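Local coordinates for protein coronin (Toxoplasma gondii, PDB 4OZU) that probably binds actin filaments and is represented here by its WD40 beta-propeller domain, at residues A[96-101]-A[134-139]. Sequence-based numbering, arbitrary orientation.
Sequences ATACED and LSAEWN
Trp138 NE1 gives its N-H to the backbone O of Asn86, on strand 82-87, and this bond helps to hold the indole beside Ala96. With CG beside the backbone N and anti to the carbonyl carbon (chi1 -62°), the ring swings back across the gap, and its benzo carbon CZ2 lies 3.7 Å from Ala96 CB. The methyl meets the indole obliquely, with CE2 4.0 Å from the same Ala96 CB. A flat, wide side chain can thus reach a neighbour that its backbone does not approach, while its one polar atom is satisfied.

Farther along, three small methyls do the packing: Ala136 CB stands 4.2 Å from Ala98 CB and 4.4 Å from Ala96 CB, across from both. Strands 94-99 and 133-138 belong to successive four-stranded blades of the WD40 propeller, the second being the innermost strand of its blade. Their segments 96-99 and 134-138 run nearly antiparallel, at 162°, with axes 6.1 Å apart at closest approach, yet no hydrogen bond joins them; alanine suits faces that come so near. Both backbone polar groups of Ala136 are instead bonded by side chains of strand 82-87, its N to Asp84 OD2 and its O to Asn86 ND2. At the classic beta bulge of Leu134 and Ser135, facing strand 145-150 of the same blade, Ala98 CB rests 4.0 Å from Ser135 O.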
ATOM      1  N   ALA A  96      -3.716  -8.806  -7.746  1.00 20.96           N
ATOM      2  CA  ALA A  96      -4.996  -9.175  -7.169  1.00 20.65           C
ATOM      3  C   ALA A  96      -5.941  -7.984  -7.092  1.00 19.61           C
ATOM      4  O   ALA A  96      -5.529  -6.868  -6.799  1.00 21.55           O
ATOM      5  CB  ALA A  96      -4.794  -9.761  -5.789  1.00 22.02           C
ATOM      6  N   THR A  97      -7.221  -8.241  -7.334  1.00 24.03           N
ATOM      7  CA  THR A  97      -8.250  -7.239  -7.119  1.00 24.21           C
ATOM      8  C   THR A  97      -9.280  -7.758  -6.126  1.00 24.52           C
ATOM      9  O   THR A  97      -9.602  -8.945  -6.111  1.00 24.34           O
ATOM     10  CB  THR A  97      -8.978  -6.856  -8.417  1.00 27.36           C
ATOM     11  OG1 THR A  97      -9.613  -8.015  -8.967  1.00 28.09           O
ATOM     12  CG2 THR A  97      -8.016  -6.267  -9.428  1.00 26.92           C
ATOM     13  N   ALA A  98      -9.771  -6.847  -5.297  1.00 22.83           N
ATOM     14  CA  ALA A  98     -10.925  -7.082  -4.448  1.00 23.00           C
ATOM     15  C   ALA A  98     -12.116  -6.374  -5.064  1.00 23.64           C
ATOM     16  O   ALA A  98     -11.993  -5.246  -5.523  1.00 24.63           O
ATOM     17  CB  ALA A  98     -10.678  -6.578  -3.040  1.00 22.36           C
ATOM     18  N   CYS A  99     -13.275  -7.023  -5.056  1.00 22.82           N
ATOM     19  CA  CYS A  99     -14.432  -6.511  -5.775  1.00 28.30           C
ATOM     20  C   CYS A  99     -15.679  -6.439  -4.893  1.00 27.45           C
ATOM     21  O   CYS A  99     -15.842  -7.220  -3.944  1.00 29.98           O
ATOM     22  CB  CYS A  99     -14.703  -7.391  -6.991  1.00 31.85           C
ATOM     23  SG  CYS A  99     -15.984  -6.783  -8.089  1.00 32.05           S
ATOM     24  N   GLU A 100     -16.552  -5.488  -5.211  1.00 27.01           N
ATOM     25  CA  GLU A 100     -17.813  -5.338  -4.498  1.00 30.97           C
ATOM     26  C   GLU A 100     -18.687  -6.573  -4.629  1.00 29.92           C
ATOM     27  O   GLU A 100     -19.611  -6.754  -3.841  1.00 31.20           O
ATOM     28  CB  GLU A 100     -18.588  -4.119  -5.004  1.00 48.08           C
ATOM     29  CG  GLU A 100     -18.256  -2.821  -4.287  1.00 60.95           C
ATOM     30  CD  GLU A 100     -19.295  -1.738  -4.525  1.00 98.31           C
ATOM     31  OE1 GLU A 100     -20.083  -1.863  -5.488  1.00 86.90           O
ATOM     32  OE2 GLU A 100     -19.327  -0.763  -3.745  1.00111.02           O
ATOM     33  N   ASP A 101     -18.414  -7.424  -5.617  1.00 34.60           N
ATOM     34  CA  ASP A 101     -19.231  -8.629  -5.799  1.00 37.13           C
ATOM     35  C   ASP A 101     -18.746  -9.780  -4.905  1.00 34.76           C
ATOM     36  O   ASP A 101     -19.178 -10.922  -5.069  1.00 36.05           O
ATOM     37  CB  ASP A 101     -19.262  -9.061  -7.274  1.00 34.28           C
ATOM     38  CG  ASP A 101     -17.892  -9.412  -7.833  1.00 30.93           C
ATOM     39  OD1 ASP A 101     -16.925  -9.583  -7.056  1.00 28.56           O
ATOM     40  OD2 ASP A 101     -17.791  -9.531  -9.077  1.00 35.09           O
ATOM     41  N   LEU A 134     -12.888  -5.354   0.674  1.00 24.38           N
ATOM     42  CA  LEU A 134     -12.374  -3.991   0.692  1.00 24.94           C
ATOM     43  C   LEU A 134     -10.858  -3.912   0.604  1.00 27.11           C
ATOM     44  O   LEU A 134     -10.307  -2.833   0.395  1.00 26.06           O
ATOM     45  CB  LEU A 134     -12.829  -3.280   1.963  1.00 24.56           C
ATOM     46  CG  LEU A 134     -14.337  -3.203   2.204  1.00 28.18           C
ATOM     47  CD1 LEU A 134     -14.610  -2.533   3.537  1.00 33.21           C
ATOM     48  CD2 LEU A 134     -15.036  -2.458   1.073  1.00 36.09           C
ATOM     49  N   SER A 135     -10.185  -5.039   0.786  1.00 24.28           N
ATOM     50  CA  SER A 135      -8.739  -5.061   0.677  1.00 23.43           C
ATOM     51  C   SER A 135      -8.247  -6.411   0.194  1.00 22.75           C
ATOM     52  O   SER A 135      -8.898  -7.429   0.389  1.00 24.07           O
ATOM     53  CB  SER A 135      -8.095  -4.715   2.021  1.00 30.59           C
ATOM     54  OG  SER A 135      -8.434  -5.667   3.009  1.00 38.24           O
ATOM     55  N   ALA A 136      -7.091  -6.394  -0.457  1.00 20.11           N
ATOM     56  CA  ALA A 136      -6.415  -7.605  -0.881  1.00 19.55           C
ATOM     57  C   ALA A 136      -4.924  -7.313  -0.810  1.00 19.65           C
ATOM     58  O   ALA A 136      -4.391  -6.593  -1.653  1.00 23.92           O
ATOM     59  CB  ALA A 136      -6.830  -8.010  -2.276  1.00 23.88           C
ATOM     60  N   GLU A 137      -4.271  -7.862   0.208  1.00 20.54           N
ATOM     61  CA  GLU A 137      -2.871  -7.558   0.489  1.00 21.75           C
ATOM     62  C   GLU A 137      -1.996  -8.808   0.497  1.00 17.52           C
ATOM     63  O   GLU A 137      -2.272  -9.786   1.205  1.00 18.96           O
ATOM     64  CB  GLU A 137      -2.749  -6.842   1.835  1.00 23.31           C
ATOM     65  CG  GLU A 137      -3.324  -5.430   1.849  1.00 24.96           C
ATOM     66  CD  GLU A 137      -2.369  -4.377   1.310  1.00 37.28           C
ATOM     67  OE1 GLU A 137      -1.163  -4.666   1.160  1.00 31.51           O
ATOM     68  OE2 GLU A 137      -2.831  -3.248   1.042  1.00 31.68           O
ATOM     69  N   TRP A 138      -0.926  -8.749  -0.283  1.00 20.29           N
ATOM     70  CA  TRP A 138       0.021  -9.844  -0.380  1.00 19.77           C
ATOM     71  C   TRP A 138       1.005  -9.839   0.775  1.00 22.55           C
ATOM     72  O   TRP A 138       1.522  -8.787   1.157  1.00 20.40           O
ATOM     73  CB  TRP A 138       0.819  -9.751  -1.677  1.00 19.46           C
ATOM     74  CG  TRP A 138       0.037  -9.843  -2.935  1.00 19.52           C
ATOM     75  CD1 TRP A 138      -0.412  -8.808  -3.705  1.00 23.19           C
ATOM     76  CD2 TRP A 138      -0.343 -11.042  -3.612  1.00 18.06           C
ATOM     77  NE1 TRP A 138      -1.063  -9.293  -4.817  1.00 21.56           N
ATOM     78  CE2 TRP A 138      -1.035 -10.661  -4.781  1.00 22.50           C
ATOM     79  CE3 TRP A 138      -0.170 -12.403  -3.343  1.00 22.59           C
ATOM     80  CZ2 TRP A 138      -1.548 -11.590  -5.677  1.00 23.43           C
ATOM     81  CZ3 TRP A 138      -0.694 -13.326  -4.231  1.00 21.60           C
ATOM     82  CH2 TRP A 138      -1.373 -12.915  -5.384  1.00 22.93           C
ATOM     83  N   ASN A 139       1.293 -11.026   1.290  1.00 18.34           N
ATOM     84  CA  ASN A 139       2.359 -11.198   2.257  1.00 17.49           C
ATOM     85  C   ASN A 139       3.686 -10.762   1.635  1.00 22.16           C
ATOM     86  O   ASN A 139       4.011 -11.185   0.530  1.00 19.36           O
ATOM     87  CB  ASN A 139       2.423 -12.653   2.712  1.00 16.91           C
ATOM     88  CG  ASN A 139       3.335 -12.848   3.899  1.00 19.87           C
ATOM     89  OD1 ASN A 139       4.541 -12.591   3.824  1.00 19.88           O
ATOM     90  ND2 ASN A 139       2.764 -13.297   5.008  1.00 20.87           N
TER